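Local coordinates for prenyltransference for protein (Lavandula lanata, PDB 5HC8), which probably catalyses the head-to-middle condensation of two dimethylallyl diphosphate molecules into lavandulyl diphosphate, as a member of the cis-prenyltransferase (undecaprenyl diphosphate synthase) family, at residues G41-L55 with F220-L232. Sequence-based numbering, arbitrary orientation.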
ATOM      1  N   GLY A  41      -2.508  -8.706  24.328  1.00 32.67           N
ATOM      2  CA  GLY A  41      -2.527  -7.692  23.300  1.00 29.71           C
ATOM      3  C   GLY A  41      -3.664  -6.729  23.446  1.00 29.14           C
ATOM      4  O   GLY A  41      -3.434  -5.524  23.447  1.00 32.61           O
ATOM      5  N   VAL A  42      -4.896  -7.228  23.605  1.00 28.44           N
ATOM      6  CA  VAL A  42      -6.032  -6.366  23.600  1.00 32.59           C
ATOM      7  C   VAL A  42      -6.014  -5.471  24.829  1.00 31.24           C
ATOM      8  O   VAL A  42      -6.423  -4.307  24.750  1.00 29.90           O
ATOM      9  CB  VAL A  42      -7.363  -7.114  23.465  1.00 35.55           C
ATOM     10  CG1 VAL A  42      -8.534  -6.133  23.385  1.00 37.56           C
ATOM     11  CG2 VAL A  42      -7.344  -7.933  22.192  1.00 43.18           C
ATOM     12  N   ASN A  43      -5.460  -5.987  25.925  1.00 35.41           N
ATOM     13  CA  ASN A  43      -5.271  -5.165  27.134  1.00 38.48           C
ATOM     14  C   ASN A  43      -4.363  -3.968  26.960  1.00 38.34           C
ATOM     15  O   ASN A  43      -4.472  -3.038  27.721  1.00 39.77           O
ATOM     16  CB  ASN A  43      -4.755  -6.005  28.299  1.00 38.67           C
ATOM     17  CG  ASN A  43      -5.809  -6.977  28.839  1.00 46.42           C
ATOM     18  OD1 ASN A  43      -7.015  -6.857  28.577  1.00 44.21           O
ATOM     19  ND2 ASN A  43      -5.349  -7.957  29.576  1.00 44.32           N
ATOM     20  N   ASN A  44      -3.481  -3.980  25.952  1.00 37.71           N
ATOM     21  CA  ASN A  44      -2.644  -2.818  25.662  1.00 34.25           C
ATOM     22  C   ASN A  44      -3.405  -1.688  25.002  1.00 32.12           C
ATOM     23  O   ASN A  44      -2.983  -0.540  25.080  1.00 30.67           O
ATOM     24  CB  ASN A  44      -1.455  -3.194  24.760  1.00 33.54           C
ATOM     25  CG  ASN A  44      -0.536  -4.220  25.365  1.00 37.87           C
ATOM     26  OD1 ASN A  44       0.161  -4.955  24.669  1.00 41.32           O
ATOM     27  ND2 ASN A  44      -0.540  -4.298  26.666  1.00 39.30           N
ATOM     28  N   TRP A  45      -4.493  -2.005  24.303  1.00 30.33           N
ATOM     29  CA  TRP A  45      -5.162  -0.992  23.468  1.00 29.44           C
ATOM     30  C   TRP A  45      -5.559   0.269  24.220  1.00 31.38           C
ATOM     31  O   TRP A  45      -5.354   1.376  23.746  1.00 27.69           O
ATOM     32  CB  TRP A  45      -6.338  -1.563  22.757  1.00 28.42           C
ATOM     33  CG  TRP A  45      -6.103  -2.648  21.774  1.00 26.95           C
ATOM     34  CD1 TRP A  45      -4.934  -3.277  21.477  1.00 27.70           C
ATOM     35  CD2 TRP A  45      -7.089  -3.280  21.002  1.00 27.24           C
ATOM     36  NE1 TRP A  45      -5.137  -4.202  20.540  1.00 26.77           N
ATOM     37  CE2 TRP A  45      -6.456  -4.261  20.244  1.00 27.82           C
ATOM     38  CE3 TRP A  45      -8.477  -3.145  20.912  1.00 31.52           C
ATOM     39  CZ2 TRP A  45      -7.141  -5.114  19.405  1.00 28.14           C
ATOM     40  CZ3 TRP A  45      -9.153  -3.980  20.060  1.00 31.37           C
ATOM     41  CH2 TRP A  45      -8.490  -4.945  19.330  1.00 30.91           C
ATOM     42  N   LYS A  46      -6.086   0.120  25.447  1.00 34.24           N
ATOM     43  CA  LYS A  46      -6.619   1.283  26.128  1.00 35.30           C
ATOM     44  C   LYS A  46      -5.515   2.307  26.414  1.00 32.02           C
ATOM     45  O   LYS A  46      -5.731   3.490  26.309  1.00 32.21           O
ATOM     46  CB  LYS A  46      -7.434   0.881  27.399  1.00 37.38           C
ATOM     47  CG  LYS A  46      -6.620   0.180  28.450  1.00 43.32           C
ATOM     48  CD  LYS A  46      -7.411  -0.173  29.717  1.00 49.69           C
ATOM     49  CE  LYS A  46      -6.553  -1.093  30.609  1.00 53.56           C
ATOM     50  NZ  LYS A  46      -6.204  -2.423  29.976  1.00 50.90           N
ATOM     51  N   HIS A  47      -4.329   1.839  26.764  1.00 31.77           N
ATOM     52  CA  HIS A  47      -3.233   2.777  27.122  1.00 33.67           C
ATOM     53  C   HIS A  47      -2.690   3.437  25.854  1.00 30.47           C
ATOM     54  O   HIS A  47      -2.304   4.600  25.859  1.00 29.80           O
ATOM     55  CB  HIS A  47      -2.118   2.026  27.772  1.00 37.68           C
ATOM     56  CG  HIS A  47      -2.545   1.276  28.978  1.00 48.70           C
ATOM     57  ND1 HIS A  47      -3.035   1.911  30.099  1.00 51.91           N
ATOM     58  CD2 HIS A  47      -2.614  -0.056  29.227  1.00 55.03           C
ATOM     59  CE1 HIS A  47      -3.362   1.006  31.003  1.00 53.82           C
ATOM     60  NE2 HIS A  47      -3.119  -0.195  30.496  1.00 60.55           N
ATOM     61  N   ILE A  48      -2.736   2.695  24.746  1.00 30.23           N
ATOM     62  CA  ILE A  48      -2.323   3.272  23.463  1.00 29.54           C
ATOM     63  C   ILE A  48      -3.292   4.345  23.019  1.00 27.62           C
ATOM     64  O   ILE A  48      -2.877   5.384  22.519  1.00 27.37           O
ATOM     65  CB  ILE A  48      -2.186   2.152  22.423  1.00 29.56           C
ATOM     66  CG1 ILE A  48      -0.962   1.315  22.797  1.00 36.35           C
ATOM     67  CG2 ILE A  48      -1.956   2.748  21.047  1.00 31.30           C
ATOM     68  CD1 ILE A  48      -0.991  -0.059  22.232  1.00 38.94           C
ATOM     69  N   ILE A  49      -4.599   4.088  23.158  1.00 25.50           N
ATOM     70  CA  ILE A  49      -5.597   5.052  22.715  1.00 25.20           C
ATOM     71  C   ILE A  49      -5.514   6.316  23.618  1.00 27.72           C
ATOM     72  O   ILE A  49      -5.526   7.439  23.149  1.00 27.27           O
ATOM     73  CB  ILE A  49      -6.996   4.441  22.801  1.00 27.31           C
ATOM     74  CG1 ILE A  49      -7.148   3.331  21.768  1.00 28.90           C
ATOM     75  CG2 ILE A  49      -8.051   5.507  22.649  1.00 29.73           C
ATOM     76  CD1 ILE A  49      -8.325   2.370  22.071  1.00 30.46           C
ATOM     77  N   SER A  50      -5.396   6.096  24.925  1.00 33.47           N
ATOM     78  CA  SER A  50      -5.154   7.227  25.871  1.00 33.77           C
ATOM     79  C   SER A  50      -3.994   8.052  25.485  1.00 30.17           C
ATOM     80  O   SER A  50      -4.104   9.272  25.474  1.00 31.02           O
ATOM     81  CB  SER A  50      -4.789   6.755  27.253  1.00 37.77           C
ATOM     82  OG  SER A  50      -5.912   6.324  27.872  1.00 45.22           O
ATOM     83  N   ARG A  51      -2.868   7.390  25.225  1.00 34.12           N
ATOM     84  CA  ARG A  51      -1.645   8.081  24.853  1.00 31.79           C
ATOM     85  C   ARG A  51      -1.815   8.900  23.565  1.00 29.94           C
ATOM     86  O   ARG A  51      -1.431  10.072  23.514  1.00 28.52           O
ATOM     87  CB  ARG A  51      -0.495   7.105  24.800  1.00 31.85           C
ATOM     88  CG  ARG A  51       0.844   7.688  24.419  1.00 31.36           C
ATOM     89  CD  ARG A  51       1.352   8.831  25.313  1.00 31.62           C
ATOM     90  NE  ARG A  51       1.839   8.241  26.569  1.00 30.76           N
ATOM     91  CZ  ARG A  51       2.671   8.876  27.385  1.00 28.78           C
ATOM     92  NH1 ARG A  51       3.071  10.068  27.075  1.00 27.80           N
ATOM     93  NH2 ARG A  51       3.058   8.306  28.494  1.00 28.88           N
ATOM     94  N   ALA A  52      -2.442   8.307  22.532  1.00 28.20           N
ATOM     95  CA  ALA A  52      -2.625   8.990  21.264  1.00 26.36           C
ATOM     96  C   ALA A  52      -3.492  10.238  21.494  1.00 26.83           C
ATOM     97  O   ALA A  52      -3.210  11.317  20.949  1.00 29.58           O
ATOM     98  CB  ALA A  52      -3.298   8.067  20.254  1.00 27.19           C
ATOM     99  N   SER A  53      -4.504  10.107  22.354  1.00 28.98           N
ATOM    100  CA  SER A  53      -5.361  11.256  22.707  1.00 33.67           C
ATOM    101  C   SER A  53      -4.593  12.431  23.358  1.00 33.24           C
ATOM    102  O   SER A  53      -4.659  13.585  22.892  1.00 30.79           O
ATOM    103  CB  SER A  53      -6.542  10.802  23.570  1.00 36.12           C
ATOM    104  OG  SER A  53      -7.334  11.907  23.972  1.00 37.88           O
ATOM    105  N   GLN A  54      -3.739  12.072  24.313  1.00 37.14           N
ATOM    106  CA  GLN A  54      -2.911  13.037  25.040  1.00 38.96           C
ATOM    107  C   GLN A  54      -2.003  13.703  24.076  1.00 39.41           C
ATOM    108  O   GLN A  54      -1.702  14.887  24.208  1.00 36.89           O
ATOM    109  CB  GLN A  54      -2.025  12.350  26.060  1.00 42.47           C
ATOM    110  CG  GLN A  54      -2.717  11.721  27.266  1.00 52.09           C
ATOM    111  CD  GLN A  54      -1.695  10.892  28.088  1.00 61.57           C
ATOM    112  OE1 GLN A  54      -0.526  11.309  28.280  1.00 59.79           O
ATOM    113  NE2 GLN A  54      -2.111   9.690  28.515  1.00 67.47           N
ATOM    114  N   LEU A  55      -1.546  12.971  23.085  1.00 34.44           N
ATOM    115  CA  LEU A  55      -0.588  13.542  22.143  1.00 32.73           C
ATOM    116  C   LEU A  55      -1.248  14.450  21.107  1.00 32.20           C
ATOM    117  O   LEU A  55      -0.586  15.053  20.302  1.00 32.54           O
ATOM    118  CB  LEU A  55       0.184  12.432  21.431  1.00 36.52           C
ATOM    119  CG  LEU A  55       1.210  11.668  22.244  1.00 36.97           C
ATOM    120  CD1 LEU A  55       1.556  10.402  21.529  1.00 35.27           C
ATOM    121  CD2 LEU A  55       2.501  12.441  22.511  1.00 37.96           C
ATOM    122  N   PHE A 220       3.265  -7.620  19.454  1.00 24.17           N
ATOM    123  CA  PHE A 220       2.297  -6.656  19.934  1.00 24.89           C
ATOM    124  C   PHE A 220       1.937  -6.814  21.447  1.00 27.54           C
ATOM    125  O   PHE A 220       1.610  -5.814  22.093  1.00 31.50           O
ATOM    126  CB  PHE A 220       1.025  -6.627  19.176  1.00 26.98           C
ATOM    127  CG  PHE A 220       0.190  -5.396  19.513  1.00 25.66           C
ATOM    128  CD1 PHE A 220       0.533  -4.162  18.993  1.00 25.64           C
ATOM    129  CD2 PHE A 220      -0.880  -5.474  20.358  1.00 24.48           C
ATOM    130  CE1 PHE A 220      -0.164  -3.031  19.337  1.00 24.88           C
ATOM    131  CE2 PHE A 220      -1.613  -4.349  20.660  1.00 25.66           C
ATOM    132  CZ  PHE A 220      -1.249  -3.130  20.150  1.00 27.18           C
ATOM    133  N   PRO A 221       1.918  -8.052  21.990  1.00 25.71           N
ATOM    134  CA  PRO A 221       1.670  -8.076  23.436  1.00 29.07           C
ATOM    135  C   PRO A 221       2.693  -7.264  24.273  1.00 31.84           C
ATOM    136  O   PRO A 221       2.381  -6.891  25.416  1.00 32.01           O
ATOM    137  CB  PRO A 221       1.741  -9.566  23.768  1.00 31.44           C
ATOM    138  CG  PRO A 221       1.228 -10.220  22.573  1.00 30.06           C
ATOM    139  CD  PRO A 221       1.896  -9.399  21.432  1.00 29.85           C
ATOM    140  N   ASP A 222       3.891  -7.033  23.735  1.00 30.49           N
ATOM    141  CA  ASP A 222       4.930  -6.198  24.401  1.00 31.39           C
ATOM    142  C   ASP A 222       4.843  -4.705  24.052  1.00 34.65           C
ATOM    143  O   ASP A 222       5.621  -3.903  24.569  1.00 32.51           O
ATOM    144  CB  ASP A 222       6.342  -6.724  24.067  1.00 31.81           C
ATOM    145  CG  ASP A 222       6.612  -8.091  24.652  1.00 33.53           C
ATOM    146  OD1 ASP A 222       6.078  -8.362  25.753  1.00 31.54           O
ATOM    147  OD2 ASP A 222       7.291  -8.904  23.975  1.00 34.55           O
ATOM    148  N   PHE A 223       3.872  -4.333  23.219  1.00 29.12           N
ATOM    149  CA  PHE A 223       3.815  -3.018  22.621  1.00 29.57           C
ATOM    150  C   PHE A 223       3.033  -2.103  23.530  1.00 31.46           C
ATOM    151  O   PHE A 223       1.891  -2.353  23.825  1.00 32.06           O
ATOM    152  CB  PHE A 223       3.078  -3.097  21.275  1.00 29.90           C
ATOM    153  CG  PHE A 223       3.146  -1.852  20.470  1.00 29.54           C
ATOM    154  CD1 PHE A 223       2.262  -0.811  20.716  1.00 30.00           C
ATOM    155  CD2 PHE A 223       4.073  -1.701  19.446  1.00 30.58           C
ATOM    156  CE1 PHE A 223       2.273   0.366  19.962  1.00 30.21           C
ATOM    157  CE2 PHE A 223       4.090  -0.517  18.705  1.00 32.02           C
ATOM    158  CZ  PHE A 223       3.196   0.511  18.971  1.00 31.48           C
ATOM    159  N   GLY A 224       3.656  -1.035  23.970  1.00 32.36           N
ATOM    160  CA  GLY A 224       2.986  -0.103  24.857  1.00 34.11           C
ATOM    161  C   GLY A 224       3.087   1.317  24.446  1.00 32.29           C
ATOM    162  O   GLY A 224       3.424   1.650  23.278  1.00 30.42           O
ATOM    163  N   GLU A 225       2.848   2.179  25.419  1.00 27.27           N
ATOM    164  CA  GLU A 225       2.878   3.604  25.162  1.00 29.74           C
ATOM    165  C   GLU A 225       4.250   4.086  24.634  1.00 27.10           C
ATOM    166  O   GLU A 225       4.295   4.998  23.780  1.00 26.98           O
ATOM    167  CB  GLU A 225       2.474   4.402  26.361  1.00 31.32           C
ATOM    168  CG  GLU A 225       1.084   4.077  26.848  1.00 32.88           C
ATOM    169  CD  GLU A 225       0.681   4.950  28.037  1.00 37.86           C
ATOM    170  OE1 GLU A 225       0.253   4.350  29.021  1.00 36.46           O
ATOM    171  OE2 GLU A 225       0.753   6.199  27.960  1.00 32.99           O
ATOM    172  N   ALA A 226       5.350   3.555  25.176  1.00 27.27           N
ATOM    173  CA  ALA A 226       6.699   3.998  24.720  1.00 27.87           C
ATOM    174  C   ALA A 226       6.897   3.657  23.200  1.00 30.66           C
ATOM    175  O   ALA A 226       7.598   4.365  22.501  1.00 30.53           O
ATOM    176  CB  ALA A 226       7.833   3.381  25.542  1.00 32.85           C
ATOM    177  N   ASP A 227       6.299   2.560  22.736  1.00 28.40           N
ATOM    178  CA  ASP A 227       6.447   2.126  21.328  1.00 29.29           C
ATOM    179  C   ASP A 227       5.687   3.023  20.377  1.00 25.04           C
ATOM    180  O   ASP A 227       6.165   3.261  19.268  1.00 26.98           O
ATOM    181  CB  ASP A 227       6.078   0.627  21.197  1.00 28.02           C
ATOM    182  CG  ASP A 227       6.859  -0.227  22.196  1.00 35.62           C
ATOM    183  OD1 ASP A 227       8.064  -0.310  22.001  1.00 38.19           O
ATOM    184  OD2 ASP A 227       6.325  -0.739  23.207  1.00 36.77           O
ATOM    185  N   LEU A 228       4.571   3.563  20.820  1.00 24.50           N
ATOM    186  CA  LEU A 228       3.863   4.640  20.121  1.00 24.61           C
ATOM    187  C   LEU A 228       4.728   5.883  20.036  1.00 28.52           C
ATOM    188  O   LEU A 228       4.857   6.502  18.991  1.00 25.62           O
ATOM    189  CB  LEU A 228       2.494   4.917  20.731  1.00 26.65           C
ATOM    190  CG  LEU A 228       1.742   6.048  20.046  1.00 29.31           C
ATOM    191  CD1 LEU A 228       1.529   5.735  18.550  1.00 28.83           C
ATOM    192  CD2 LEU A 228       0.407   6.422  20.697  1.00 31.09           C
ATOM    193  N   LEU A 229       5.335   6.257  21.156  1.00 28.59           N
ATOM    194  CA  LEU A 229       6.237   7.362  21.184  1.00 28.86           C
ATOM    195  C   LEU A 229       7.432   7.202  20.277  1.00 24.10           C
ATOM    196  O   LEU A 229       7.857   8.148  19.625  1.00 27.09           O
ATOM    197  CB  LEU A 229       6.725   7.541  22.640  1.00 29.20           C
ATOM    198  CG  LEU A 229       6.047   8.523  23.566  1.00 33.12           C
ATOM    199  CD1 LEU A 229       4.790   9.282  23.161  1.00 34.69           C
ATOM    200  CD2 LEU A 229       5.988   8.035  25.004  1.00 29.34           C
ATOM    201  N   ASP A 230       7.952   5.997  20.201  1.00 25.46           N
ATOM    202  CA  ASP A 230       9.073   5.736  19.348  1.00 26.05           C
ATOM    203  C   ASP A 230       8.680   5.936  17.855  1.00 26.49           C
ATOM    204  O   ASP A 230       9.467   6.530  17.055  1.00 26.47           O
ATOM    205  CB  ASP A 230       9.579   4.341  19.571  1.00 26.95           C
ATOM    206  CG  ASP A 230      10.395   4.211  20.823  1.00 32.25           C
ATOM    207  OD1 ASP A 230      10.813   5.229  21.391  1.00 29.21           O
ATOM    208  OD2 ASP A 230      10.639   3.074  21.226  1.00 31.73           O
ATOM    209  N   ALA A 231       7.485   5.444  17.496  1.00 25.11           N
ATOM    210  CA  ALA A 231       6.972   5.587  16.108  1.00 25.04           C
ATOM    211  C   ALA A 231       6.743   7.038  15.808  1.00 28.49           C
ATOM    212  O   ALA A 231       7.124   7.500  14.711  1.00 27.16           O
ATOM    213  CB  ALA A 231       5.702   4.766  15.946  1.00 24.88           C
ATOM    214  N   LEU A 232       6.201   7.793  16.787  1.00 27.92           N
ATOM    215  CA  LEU A 232       6.007   9.222  16.576  1.00 28.13           C
ATOM    216  C   LEU A 232       7.328  10.022  16.381  1.00 28.10           C
ATOM    217  O   LEU A 232       7.366  10.955  15.593  1.00 30.07           O
ATOM    218  CB  LEU A 232       5.216   9.857  17.678  1.00 32.96           C
ATOM    219  CG  LEU A 232       3.704   9.936  17.612  1.00 44.33           C
ATOM    220  CD1 LEU A 232       3.051   9.298  16.431  1.00 46.07           C
ATOM    221  CD2 LEU A 232       3.107   9.343  18.875  1.00 47.23           C
TER
HETATM  222  O   HOH W   1      -2.588   5.066  29.881  1.00 54.48           O
HETATM  223  O   HOH W   2      -0.828   7.782  29.311  1.00 48.23           O
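Helix 41-54 and helix 225-232 pack at 44° with their axes 9.5 Å apart, and the 3-10 turn 220-222 brings P221 CA to 4.2 Å from G41 CA. The two segments lie against the central parallel sheet of the cis-prenyltransferase fold, where I48 touches strand 59-65 and F223 and L228 touch strand 190-193. With CG anti to the backbone N (chi1 -167°), the F220 ring swings toward helix 41-54 and presents its CE2 corner to the indole edge of W45, 3.5 Å from NE1. The two rings meet rim to rim; the side chain of W45 lies about 6 Å from the bound 2-methylbuta-1,3-diene, and that of F220 as far from the thiodiphosphate. I48 reaches between the two phenylalanines with CD1, which lies 3.7 Å from both F220 CZ and F223 CD1, the latter at the edge of its ring. Farther along, CD2 of L228 rests on the backbone at A52 N and beside A52 CB. Toward solvent, bends at chi2 and chi3 of R51 bring NE to the anti lone pair of E225 OE2, 2.7 Å away and tilted 15° from the guanidinium plane, while NH2 adds a weak second bond. L229 CD2 covers the centre of one guanidinium face. Without the guanidinium, as with an alanine in place of R51, the E225 carboxylate would probably lose its cationic mate and the L229 methyl its cover. A water also holds that carboxylate, bridging to H47 ND1 and donating to E225 OE1 at 3.1 Å.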